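Local coordinates for kelch-like protein 7 (Homo sapiens, PDB 3II7) that serves as a substrate-specific adapter of a CUL3-RBX1 E3 ubiquitin ligase, here represented by its Kelch-repeat domain, at residues N217-D222 with N226-V231; E44-A49 with F67-M72. One frame throughout, in Å; residues are numbered along the deposited sequence.

Contact 1. Residues N217-D222 with N226-V231; sequences NVEYYD and NEWKMV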
ATOM      1  N   ASN A 217      11.935  10.812   6.401  1.00  5.21           N
ATOM      2  CA  ASN A 217      11.082  11.978   6.287  1.00  6.40           C
ATOM      3  C   ASN A 217       9.698  11.674   5.717  1.00  4.23           C
ATOM      4  O   ASN A 217       9.400  10.561   5.186  1.00  3.40           O
ATOM      5  CB  ASN A 217      11.801  13.168   5.625  1.00  6.30           C
ATOM      6  CG  ASN A 217      12.164  12.942   4.169  1.00  4.35           C
ATOM      7  OD1 ASN A 217      11.498  12.237   3.438  1.00  5.52           O
ATOM      8  ND2 ASN A 217      13.233  13.622   3.737  1.00  8.14           N
ATOM      9  N   VAL A 218       8.834  12.650   5.872  1.00  2.45           N
ATOM     10  CA  VAL A 218       7.412  12.499   5.685  1.00  3.77           C
ATOM     11  C   VAL A 218       6.877  13.765   5.070  1.00  5.27           C
ATOM     12  O   VAL A 218       7.231  14.862   5.484  1.00  4.81           O
ATOM     13  CB  VAL A 218       6.691  12.225   7.040  1.00  2.41           C
ATOM     14  CG1 VAL A 218       5.139  12.082   6.852  1.00  2.99           C
ATOM     15  CG2 VAL A 218       7.289  10.970   7.728  1.00  4.17           C
ATOM     16  N   GLU A 219       6.023  13.624   4.084  1.00  2.58           N
ATOM     17  CA  GLU A 219       5.421  14.786   3.454  1.00  2.68           C
ATOM     18  C   GLU A 219       3.974  14.503   3.149  1.00  2.12           C
ATOM     19  O   GLU A 219       3.553  13.339   3.109  1.00  4.29           O
ATOM     20  CB  GLU A 219       6.179  15.176   2.178  1.00  4.86           C
ATOM     21  CG  GLU A 219       6.239  14.084   1.076  1.00  4.01           C
ATOM     22  CD  GLU A 219       7.071  14.527  -0.096  1.00  6.28           C
ATOM     23  OE1 GLU A 219       6.641  15.473  -0.797  1.00  5.68           O
ATOM     24  OE2 GLU A 219       8.185  13.973  -0.313  1.00  7.27           O
ATOM     25  N   TYR A 220       3.194  15.546   2.906  1.00  3.63           N
ATOM     26  CA  TYR A 220       1.808  15.332   2.483  1.00  3.93           C
ATOM     27  C   TYR A 220       1.453  16.163   1.267  1.00  3.08           C
ATOM     28  O   TYR A 220       2.039  17.225   1.015  1.00  5.00           O
ATOM     29  CB  TYR A 220       0.795  15.607   3.594  1.00  5.10           C
ATOM     30  CG  TYR A 220       0.628  17.049   3.953  1.00  2.80           C
ATOM     31  CD1 TYR A 220      -0.279  17.847   3.290  1.00  4.81           C
ATOM     32  CD2 TYR A 220       1.362  17.607   4.966  1.00  8.86           C
ATOM     33  CE1 TYR A 220      -0.432  19.176   3.620  1.00  9.96           C
ATOM     34  CE2 TYR A 220       1.221  18.940   5.299  1.00  9.25           C
ATOM     35  CZ  TYR A 220       0.316  19.708   4.635  1.00  7.63           C
ATOM     36  OH  TYR A 220       0.164  21.027   4.988  1.00 11.78           O
ATOM     37  N   TYR A 221       0.479  15.644   0.531  1.00  3.97           N
ATOM     38  CA  TYR A 221      -0.084  16.307  -0.625  1.00  2.06           C
ATOM     39  C   TYR A 221      -1.345  17.022  -0.204  1.00  2.96           C
ATOM     40  O   TYR A 221      -2.294  16.392   0.271  1.00  3.77           O
ATOM     41  CB  TYR A 221      -0.419  15.294  -1.703  1.00  4.21           C
ATOM     42  CG  TYR A 221      -0.986  15.930  -2.964  1.00  5.58           C
ATOM     43  CD1 TYR A 221      -0.218  16.801  -3.723  1.00  6.61           C
ATOM     44  CD2 TYR A 221      -2.295  15.658  -3.367  1.00  3.58           C
ATOM     45  CE1 TYR A 221      -0.720  17.389  -4.849  1.00  5.12           C
ATOM     46  CE2 TYR A 221      -2.826  16.239  -4.517  1.00  3.23           C
ATOM     47  CZ  TYR A 221      -2.055  17.115  -5.241  1.00  3.44           C
ATOM     48  OH  TYR A 221      -2.580  17.681  -6.374  1.00  4.94           O
ATOM     49  N   ASP A 222      -1.338  18.340  -0.374  1.00  4.16           N
ATOM     50  CA  ASP A 222      -2.507  19.173  -0.137  1.00  4.01           C
ATOM     51  C   ASP A 222      -3.359  19.119  -1.383  1.00  4.15           C
ATOM     52  O   ASP A 222      -3.012  19.691  -2.434  1.00  5.18           O
ATOM     53  CB  ASP A 222      -2.062  20.602   0.179  1.00  4.22           C
ATOM     54  CG  ASP A 222      -3.197  21.456   0.697  1.00  7.59           C
ATOM     55  OD1 ASP A 222      -4.252  21.489   0.052  1.00  4.00           O
ATOM     56  OD2 ASP A 222      -3.022  22.078   1.768  1.00 11.56           O
ATOM     57  N   ASN A 226      -2.697  21.593  -4.488  1.00  4.89           N
ATOM     58  CA  ASN A 226      -1.829  20.886  -5.417  1.00  2.11           C
ATOM     59  C   ASN A 226      -0.351  21.186  -5.098  1.00  4.16           C
ATOM     60  O   ASN A 226       0.414  21.646  -5.954  1.00  5.08           O
ATOM     61  CB  ASN A 226      -2.184  21.190  -6.892  1.00  4.35           C
ATOM     62  CG  ASN A 226      -1.294  20.429  -7.892  1.00  5.44           C
ATOM     63  OD1 ASN A 226      -0.965  19.232  -7.715  1.00  3.74           O
ATOM     64  ND2 ASN A 226      -0.911  21.121  -8.957  1.00  8.52           N
ATOM     65  N   GLU A 227      -0.002  20.982  -3.827  1.00  3.93           N
ATOM     66  CA  GLU A 227       1.363  21.197  -3.328  1.00  5.74           C
ATOM     67  C   GLU A 227       1.676  20.118  -2.342  1.00  7.51           C
ATOM     68  O   GLU A 227       0.787  19.640  -1.636  1.00  6.34           O
ATOM     69  CB  GLU A 227       1.529  22.511  -2.550  1.00  8.89           C
ATOM     70  CG  GLU A 227       1.019  23.773  -3.200  1.00 19.28           C
ATOM     71  CD  GLU A 227       1.146  25.014  -2.273  1.00 26.68           C
ATOM     72  OE1 GLU A 227       1.589  24.871  -1.097  1.00 24.03           O
ATOM     73  OE2 GLU A 227       0.789  26.129  -2.730  1.00 32.51           O
ATOM     74  N   TRP A 228       2.950  19.749  -2.279  1.00  4.92           N
ATOM     75  CA  TRP A 228       3.449  18.865  -1.247  1.00  3.48           C
ATOM     76  C   TRP A 228       4.229  19.670  -0.222  1.00  3.91           C
ATOM     77  O   TRP A 228       4.975  20.619  -0.565  1.00  5.99           O
ATOM     78  CB  TRP A 228       4.379  17.799  -1.843  1.00  3.80           C
ATOM     79  CG  TRP A 228       3.712  16.735  -2.717  1.00  2.77           C
ATOM     80  CD1 TRP A 228       3.445  16.828  -4.053  1.00  5.81           C
ATOM     81  CD2 TRP A 228       3.310  15.431  -2.326  1.00  2.00           C
ATOM     82  NE1 TRP A 228       2.893  15.672  -4.493  1.00  4.81           N
ATOM     83  CE2 TRP A 228       2.778  14.805  -3.443  1.00  2.16           C
ATOM     84  CE3 TRP A 228       3.317  14.731  -1.102  1.00  3.07           C
ATOM     85  CZ2 TRP A 228       2.287  13.503  -3.401  1.00  4.02           C
ATOM     86  CZ3 TRP A 228       2.826  13.447  -1.072  1.00  5.98           C
ATOM     87  CH2 TRP A 228       2.317  12.851  -2.183  1.00  4.87           C
ATOM     88  N   LYS A 229       4.101  19.259   1.050  1.00  4.65           N
ATOM     89  CA  LYS A 229       4.711  19.939   2.176  1.00  6.39           C
ATOM     90  C   LYS A 229       5.299  18.909   3.132  1.00  4.81           C
ATOM     91  O   LYS A 229       4.625  17.907   3.458  1.00  3.63           O
ATOM     92  CB  LYS A 229       3.640  20.771   2.902  1.00  8.95           C
ATOM     93  CG  LYS A 229       3.130  21.967   2.103  1.00 18.55           C
ATOM     94  CD  LYS A 229       2.337  22.949   2.995  1.00 29.44           C
ATOM     95  CE  LYS A 229       1.242  23.661   2.211  1.00 42.32           C
ATOM     96  NZ  LYS A 229       0.107  22.730   1.865  1.00 37.69           N
ATOM     97  N   MET A 230       6.538  19.155   3.583  1.00  6.27           N
ATOM     98  CA  MET A 230       7.174  18.324   4.627  1.00  6.16           C
ATOM     99  C   MET A 230       6.510  18.527   5.991  1.00  5.99           C
ATOM    100  O   MET A 230       6.122  19.633   6.362  1.00  6.14           O
ATOM    101  CB  MET A 230       8.659  18.663   4.803  1.00  9.02           C
ATOM    102  CG  MET A 230       9.546  18.554   3.582  1.00 10.32           C
ATOM    103  SD  MET A 230       9.541  16.935   2.799  1.00 13.98           S
ATOM    104  CE  MET A 230       9.820  15.813   4.069  1.00  2.00           C
ATOM    105  N   VAL A 231       6.406  17.436   6.738  1.00  6.42           N
ATOM    106  CA  VAL A 231       6.013  17.470   8.136  1.00  3.48           C
ATOM    107  C   VAL A 231       7.134  16.849   8.966  1.00  3.51           C
ATOM    108  O   VAL A 231       8.264  16.710   8.479  1.00  4.25           O
ATOM    109  CB  VAL A 231       4.616  16.809   8.363  1.00  4.05           C
ATOM    110  CG1 VAL A 231       3.547  17.608   7.631  1.00  6.46           C
ATOM    111  CG2 VAL A 231       4.613  15.366   7.938  1.00  5.26           C
TER
HETATM  112  O   HOH W   1       9.886  14.813   7.557  1.00  5.55           O

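Contact 2. Residues E44-A49 with F67-M72; sequences EKRRDA and FPIKRM. With EDO (1,2-ethanediol), chain P; EDO (1,2-ethanediol), chain G; EDO (1,2-ethanediol), chain H; EDO (1,2-ethanediol), chain O.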
ATOM      1  N   GLU A  44       0.508 -19.687   1.181  1.00  7.98           N
ATOM      2  CA  GLU A  44       1.896 -19.332   1.405  1.00  8.24           C
ATOM      3  C   GLU A  44       2.155 -17.881   1.001  1.00  6.98           C
ATOM      4  O   GLU A  44       1.410 -17.306   0.196  1.00  7.33           O
ATOM      5  CB  GLU A  44       2.797 -20.264   0.619  1.00  9.65           C
ATOM      6  CG  GLU A  44       2.768 -21.683   1.136  1.00 22.35           C
ATOM      7  CD  GLU A  44       3.890 -22.533   0.578  1.00 28.07           C
ATOM      8  OE1 GLU A  44       4.338 -22.270  -0.562  1.00 49.61           O
ATOM      9  OE2 GLU A  44       4.328 -23.463   1.289  1.00 54.64           O
ATOM     10  N   LYS A  45       3.220 -17.309   1.552  1.00  5.35           N
ATOM     11  CA  LYS A  45       3.631 -15.958   1.263  1.00 10.51           C
ATOM     12  C   LYS A  45       3.820 -15.761  -0.226  1.00  8.67           C
ATOM     13  O   LYS A  45       4.373 -16.635  -0.904  1.00  9.02           O
ATOM     14  CB  LYS A  45       5.007 -15.674   1.868  1.00 10.27           C
ATOM     15  CG  LYS A  45       5.119 -15.699   3.334  1.00 23.62           C
ATOM     16  CD  LYS A  45       6.604 -15.799   3.767  1.00 35.33           C
ATOM     17  CE  LYS A  45       7.280 -14.456   3.776  1.00 45.14           C
ATOM     18  NZ  LYS A  45       6.824 -13.674   4.945  1.00 43.64           N
ATOM     19  N   ARG A  46       3.394 -14.591  -0.699  1.00  4.68           N
ATOM     20  CA  ARG A  46       3.694 -14.120  -2.037  1.00  3.56           C
ATOM     21  C   ARG A  46       4.825 -13.118  -1.971  1.00  7.63           C
ATOM     22  O   ARG A  46       4.912 -12.324  -1.006  1.00  7.77           O
ATOM     23  CB  ARG A  46       2.503 -13.387  -2.626  1.00  5.08           C
ATOM     24  CG  ARG A  46       1.285 -14.214  -2.831  1.00  4.68           C
ATOM     25  CD  ARG A  46       0.254 -13.474  -3.627  1.00  8.45           C
ATOM     26  NE  ARG A  46      -0.991 -14.225  -3.718  1.00  5.39           N
ATOM     27  CZ  ARG A  46      -1.860 -14.164  -4.738  1.00  7.26           C
ATOM     28  NH1 ARG A  46      -1.630 -13.393  -5.797  1.00  5.97           N
ATOM     29  NH2 ARG A  46      -2.952 -14.904  -4.712  1.00  8.29           N
ATOM     30  N   ARG A  47       5.669 -13.118  -2.996  1.00  7.10           N
ATOM     31  CA  ARG A  47       6.684 -12.073  -3.177  1.00  8.98           C
ATOM     32  C   ARG A  47       6.100 -10.891  -3.942  1.00  6.61           C
ATOM     33  O   ARG A  47       5.588 -11.073  -5.023  1.00  7.04           O
ATOM     34  CB  ARG A  47       7.871 -12.620  -3.979  1.00  9.91           C
ATOM     35  CG  ARG A  47       8.977 -11.604  -4.242  1.00 13.87           C
ATOM     36  CD  ARG A  47      10.003 -12.107  -5.281  1.00 15.47           C
ATOM     37  NE  ARG A  47      10.630 -13.348  -4.845  1.00 20.52           N
ATOM     38  CZ  ARG A  47      10.318 -14.576  -5.290  1.00 31.47           C
ATOM     39  NH1 ARG A  47       9.380 -14.763  -6.220  1.00 20.58           N
ATOM     40  NH2 ARG A  47      10.961 -15.630  -4.803  1.00 29.27           N
ATOM     41  N   ASP A  48       6.223  -9.686  -3.375  1.00  7.17           N
ATOM     42  CA  ASP A  48       5.910  -8.447  -4.069  1.00  7.19           C
ATOM     43  C   ASP A  48       4.479  -8.398  -4.643  1.00  6.55           C
ATOM     44  O   ASP A  48       4.272  -8.037  -5.791  1.00  7.05           O
ATOM     45  CB  ASP A  48       6.964  -8.188  -5.148  1.00  7.17           C
ATOM     46  CG  ASP A  48       8.362  -7.934  -4.545  1.00  8.06           C
ATOM     47  OD1 ASP A  48       8.430  -7.361  -3.425  1.00 14.35           O
ATOM     48  OD2 ASP A  48       9.344  -8.314  -5.182  1.00 18.14           O
ATOM     49  N   ALA A  49       3.513  -8.802  -3.829  1.00  5.53           N
ATOM     50  CA  ALA A  49       2.073  -8.683  -4.191  1.00  4.61           C
ATOM     51  C   ALA A  49       1.479  -7.379  -3.646  1.00  3.57           C
ATOM     52  O   ALA A  49       2.211  -6.474  -3.188  1.00  6.14           O
ATOM     53  CB  ALA A  49       1.297  -9.910  -3.666  1.00  6.27           C
ATOM     54  N   PHE A  67       6.809 -18.790  -9.868  1.00 13.27           N
ATOM     55  CA  PHE A  67       6.346 -18.155 -11.093  1.00 10.00           C
ATOM     56  C   PHE A  67       5.368 -17.040 -10.710  1.00  9.33           C
ATOM     57  O   PHE A  67       4.961 -16.945  -9.542  1.00  9.11           O
ATOM     58  CB  PHE A  67       5.657 -19.199 -12.003  1.00  9.31           C
ATOM     59  CG  PHE A  67       6.545 -20.390 -12.358  1.00 21.46           C
ATOM     60  CD1 PHE A  67       7.670 -20.220 -13.166  1.00 33.51           C
ATOM     61  CD2 PHE A  67       6.256 -21.665 -11.877  1.00 31.98           C
ATOM     62  CE1 PHE A  67       8.499 -21.319 -13.498  1.00 31.25           C
ATOM     63  CE2 PHE A  67       7.075 -22.766 -12.203  1.00 33.57           C
ATOM     64  CZ  PHE A  67       8.196 -22.580 -13.011  1.00 33.35           C
ATOM     65  N   PRO A  68       4.997 -16.186 -11.677  1.00 11.76           N
ATOM     66  CA  PRO A  68       3.964 -15.167 -11.420  1.00 10.81           C
ATOM     67  C   PRO A  68       2.625 -15.820 -11.041  1.00  9.14           C
ATOM     68  O   PRO A  68       2.229 -16.817 -11.656  1.00  9.40           O
ATOM     69  CB  PRO A  68       3.864 -14.430 -12.762  1.00 16.23           C
ATOM     70  CG  PRO A  68       5.171 -14.715 -13.441  1.00 12.56           C
ATOM     71  CD  PRO A  68       5.556 -16.057 -13.037  1.00 10.86           C
ATOM     72  N   ILE A  69       1.958 -15.290 -10.025  1.00  9.22           N
ATOM     73  CA  ILE A  69       0.688 -15.874  -9.553  1.00  8.62           C
ATOM     74  C   ILE A  69      -0.492 -15.282 -10.315  1.00  9.19           C
ATOM     75  O   ILE A  69      -0.598 -14.052 -10.474  1.00 10.00           O
ATOM     76  CB  ILE A  69       0.501 -15.674  -8.055  1.00  8.15           C
ATOM     77  CG1 ILE A  69       1.641 -16.321  -7.282  1.00 10.98           C
ATOM     78  CG2 ILE A  69      -0.817 -16.264  -7.612  1.00  8.88           C
ATOM     79  CD1 ILE A  69       1.777 -15.753  -5.872  1.00  8.61           C
ATOM     80  N   LYS A  70      -1.385 -16.163 -10.778  1.00  6.83           N
ATOM     81  CA  LYS A  70      -2.519 -15.752 -11.611  1.00 12.30           C
ATOM     82  C   LYS A  70      -3.849 -15.743 -10.848  1.00 12.50           C
ATOM     83  O   LYS A  70      -4.857 -15.301 -11.370  1.00 22.73           O
ATOM     84  CB  LYS A  70      -2.630 -16.684 -12.826  1.00  9.98           C
ATOM     85  CG  LYS A  70      -1.341 -16.753 -13.656  1.00 11.65           C
ATOM     86  CD  LYS A  70      -1.582 -17.491 -14.970  1.00 21.88           C
ATOM     87  CE  LYS A  70      -0.261 -17.745 -15.693  1.00 24.61           C
ATOM     88  NZ  LYS A  70      -0.434 -18.554 -16.904  1.00 24.82           N
ATOM     89  N   ARG A  71      -3.824 -16.234  -9.614  1.00  9.03           N
ATOM     90  CA  ARG A  71      -4.985 -16.307  -8.766  1.00  3.46           C
ATOM     91  C   ARG A  71      -5.043 -15.116  -7.802  1.00  8.06           C
ATOM     92  O   ARG A  71      -4.016 -14.662  -7.312  1.00  8.55           O
ATOM     93  CB  ARG A  71      -4.851 -17.562  -7.932  1.00  6.31           C
ATOM     94  CG  ARG A  71      -6.037 -17.921  -7.132  1.00  8.23           C
ATOM     95  CD  ARG A  71      -5.762 -19.236  -6.372  1.00  9.89           C
ATOM     96  NE  ARG A  71      -4.815 -19.033  -5.292  1.00  9.48           N
ATOM     97  CZ  ARG A  71      -3.559 -19.464  -5.252  1.00 11.48           C
ATOM     98  NH1 ARG A  71      -3.039 -20.233  -6.217  1.00 11.76           N
ATOM     99  NH2 ARG A  71      -2.813 -19.149  -4.210  1.00 13.30           N
ATOM    100  N   MET A  72      -6.268 -14.666  -7.484  1.00  5.87           N
ATOM    101  CA  MET A  72      -6.512 -13.633  -6.449  1.00  6.00           C
ATOM    102  C   MET A  72      -7.117 -14.341  -5.262  1.00  8.19           C
ATOM    103  O   MET A  72      -8.131 -15.020  -5.397  1.00  9.08           O
ATOM    104  CB  MET A  72      -7.510 -12.583  -7.006  1.00  8.06           C
ATOM    105  CG  MET A  72      -7.949 -11.510  -6.067  1.00  9.78           C
ATOM    106  SD  MET A  72      -8.585 -10.099  -7.029  1.00 11.00           S
ATOM    107  CE  MET A  72     -10.114 -10.779  -7.650  1.00 11.39           C
TER
HETATM  108  C1  EDO P 966       2.700 -19.483  -9.682  1.00 30.16           C
HETATM  109  O1  EDO P 966       2.653 -20.678 -10.472  1.00 38.57           O
HETATM  110  C2  EDO P 966       3.400 -19.759  -8.359  1.00 32.59           C
HETATM  111  O2  EDO P 966       4.709 -20.334  -8.571  1.00 28.64           O
HETATM  112  C1  EDO G 956       1.632 -12.353   1.824  1.00 22.71           C
HETATM  113  O1  EDO G 956       1.422 -13.015   0.575  1.00 19.65           O
HETATM  114  C2  EDO G 956       2.828 -11.407   1.763  1.00 16.41           C
HETATM  115  O2  EDO G 956       4.052 -12.143   1.508  1.00 29.05           O
HETATM  116  C1  EDO H 957       3.900  -8.485  -0.494  1.00 38.68           C
HETATM  117  O1  EDO H 957       4.003  -9.699  -1.230  1.00 20.51           O
HETATM  118  C2  EDO H 957       5.227  -7.780  -0.335  1.00 24.91           C
HETATM  119  O2  EDO H 957       4.971  -6.435   0.089  1.00 42.30           O
HETATM  120  C1  EDO O 964      -2.624 -20.464 -11.171  1.00 45.12           C
HETATM  121  O1  EDO O 964      -3.739 -19.832 -11.811  1.00 58.73           O
HETATM  122  C2  EDO O 964      -2.122 -19.565 -10.049  1.00 47.04           C
HETATM  123  O2  EDO O 964      -0.847 -18.986 -10.367  1.00 25.42           O
HETATM  124  O   HOH W   2      -2.742 -12.505  -8.717  1.00 14.09           O

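Contact 1. Residues N217-D222 with N226-V231
Tyr-221 and Trp-228 pack on one face of a beta hairpin, the third and fourth strands of one blade of a six-bladed Kelch beta-propeller, both within the fifth Kelch repeat. This tyrosine-tryptophan spacing is a signature of the Kelch repeat. Tyr-221 CB stands over the six-membered indole ring, 3.5 Å from its centroid. The phenol lies obliquely to the five-membered ring, with planes at 46°. With CG anti to the backbone N (chi1 -179°), the phenol runs toward the turn, where OH donates to Asn-226 OD1 at 2.6 Å. Glu-219 OE1 comes within 3.4 Å of Trp-228 CB, its carboxylate nearly perpendicular to the indole; Ile-188 N and Arg-191 hold that carboxylate. Trp-228 NE1 donates to Cys-185 O. With the indole of Trp-228 cut back to an alanine, Tyr-221 CB would probably lose the ring beneath it and Cys-185 O this donor.

On the sheet face that carries Tyr-220 and Lys-229, Lys-229 CB lies over the Tyr-220 ring, and Val-231 CG1 meets the ring edge, 3.4 Å from Tyr-220 CD2. Lys-229 NZ forms a salt bridge with Asp-222 OD2 at 3.2 Å, its hydrogen bond weak; Asp-222 OD1 accepts from Leu-225 N.

Tyr-220 and Lys-229 exchange two backbone hydrogen bonds. Asn-226 and Glu-227 both face Asp-222, a G1 beta bulge. At the other end, water 1 links Val-218 N (2.9 Å) to Val-231 O (2.7 Å).

Contact 2. Residues E44-A49 with F67-M72
Arg-46 grips a single backbone oxygen, Arg-71 O, with both terminal nitrogens of its guanidinium. The bond from Arg-46 NH2 to Arg-71 O is 2.8 Å, and that from Arg-46 NH1 to the same Arg-71 O is 3.1 Å. The contact joins two Kelch repeats of the beta-propeller. Residues 44-49 lie in the first repeat, in the loop that leads from strand 35-38 of one blade into strand 50-54 of the next. Residues 67-72 lead into strand 71-76 of the second.

The acceptor lies close to the guanidinium plane. NH1 sits nearly on the line of the C=O bond (173°), though its own N-H is bent away from the oxygen. NH2 comes from above the carbonyl plane, at 131°. The arginine chain is extended from CG to NE, which carries the charged end across to the strand. Ile-69 lines its course. Its CD1 touches Arg-46 CG at 3.4 Å, and its CG2 lies over one face of the guanidinium, 3.5 Å from Arg-46 NH1.

Arg-71 NH2 is 4.3 Å from Arg-46 NH2. Asp-73 forms salt bridges with both arginines, which would offset the like charges. Arg-46 NH1 also donates to Gly-62 O.

Two ethanediol molecules, probably from the crystallisation liquor, bind the backbone of Arg-46. Water 2 lies at the guanidinium edge; it accepts from Arg-46 NH1 at 3.2 Å and donates to Ile-69 O at 3.2 Å.

How the contacts relate
Contact 1 and contact 2 lie on opposite sides of the centre of the propeller. Their centres are about 33 Å apart, and their nearest atoms about 19 Å, so they do not touch. Contact 2 comes first along the chain. Contact 1 is local: it closes a hairpin within the fifth Kelch repeat. Contact 2 spans more sequence and ties the loop before strand 50-54, in the first repeat, to the start of strand 71-76, in the second. Contact 1 pairs two strands of a blade; contact 2 fastens the loop entering another blade to that blade's third strand. The ethanediols at contact 2 are probably from the crystallisation liquor, and say nothing firm about substrate binding.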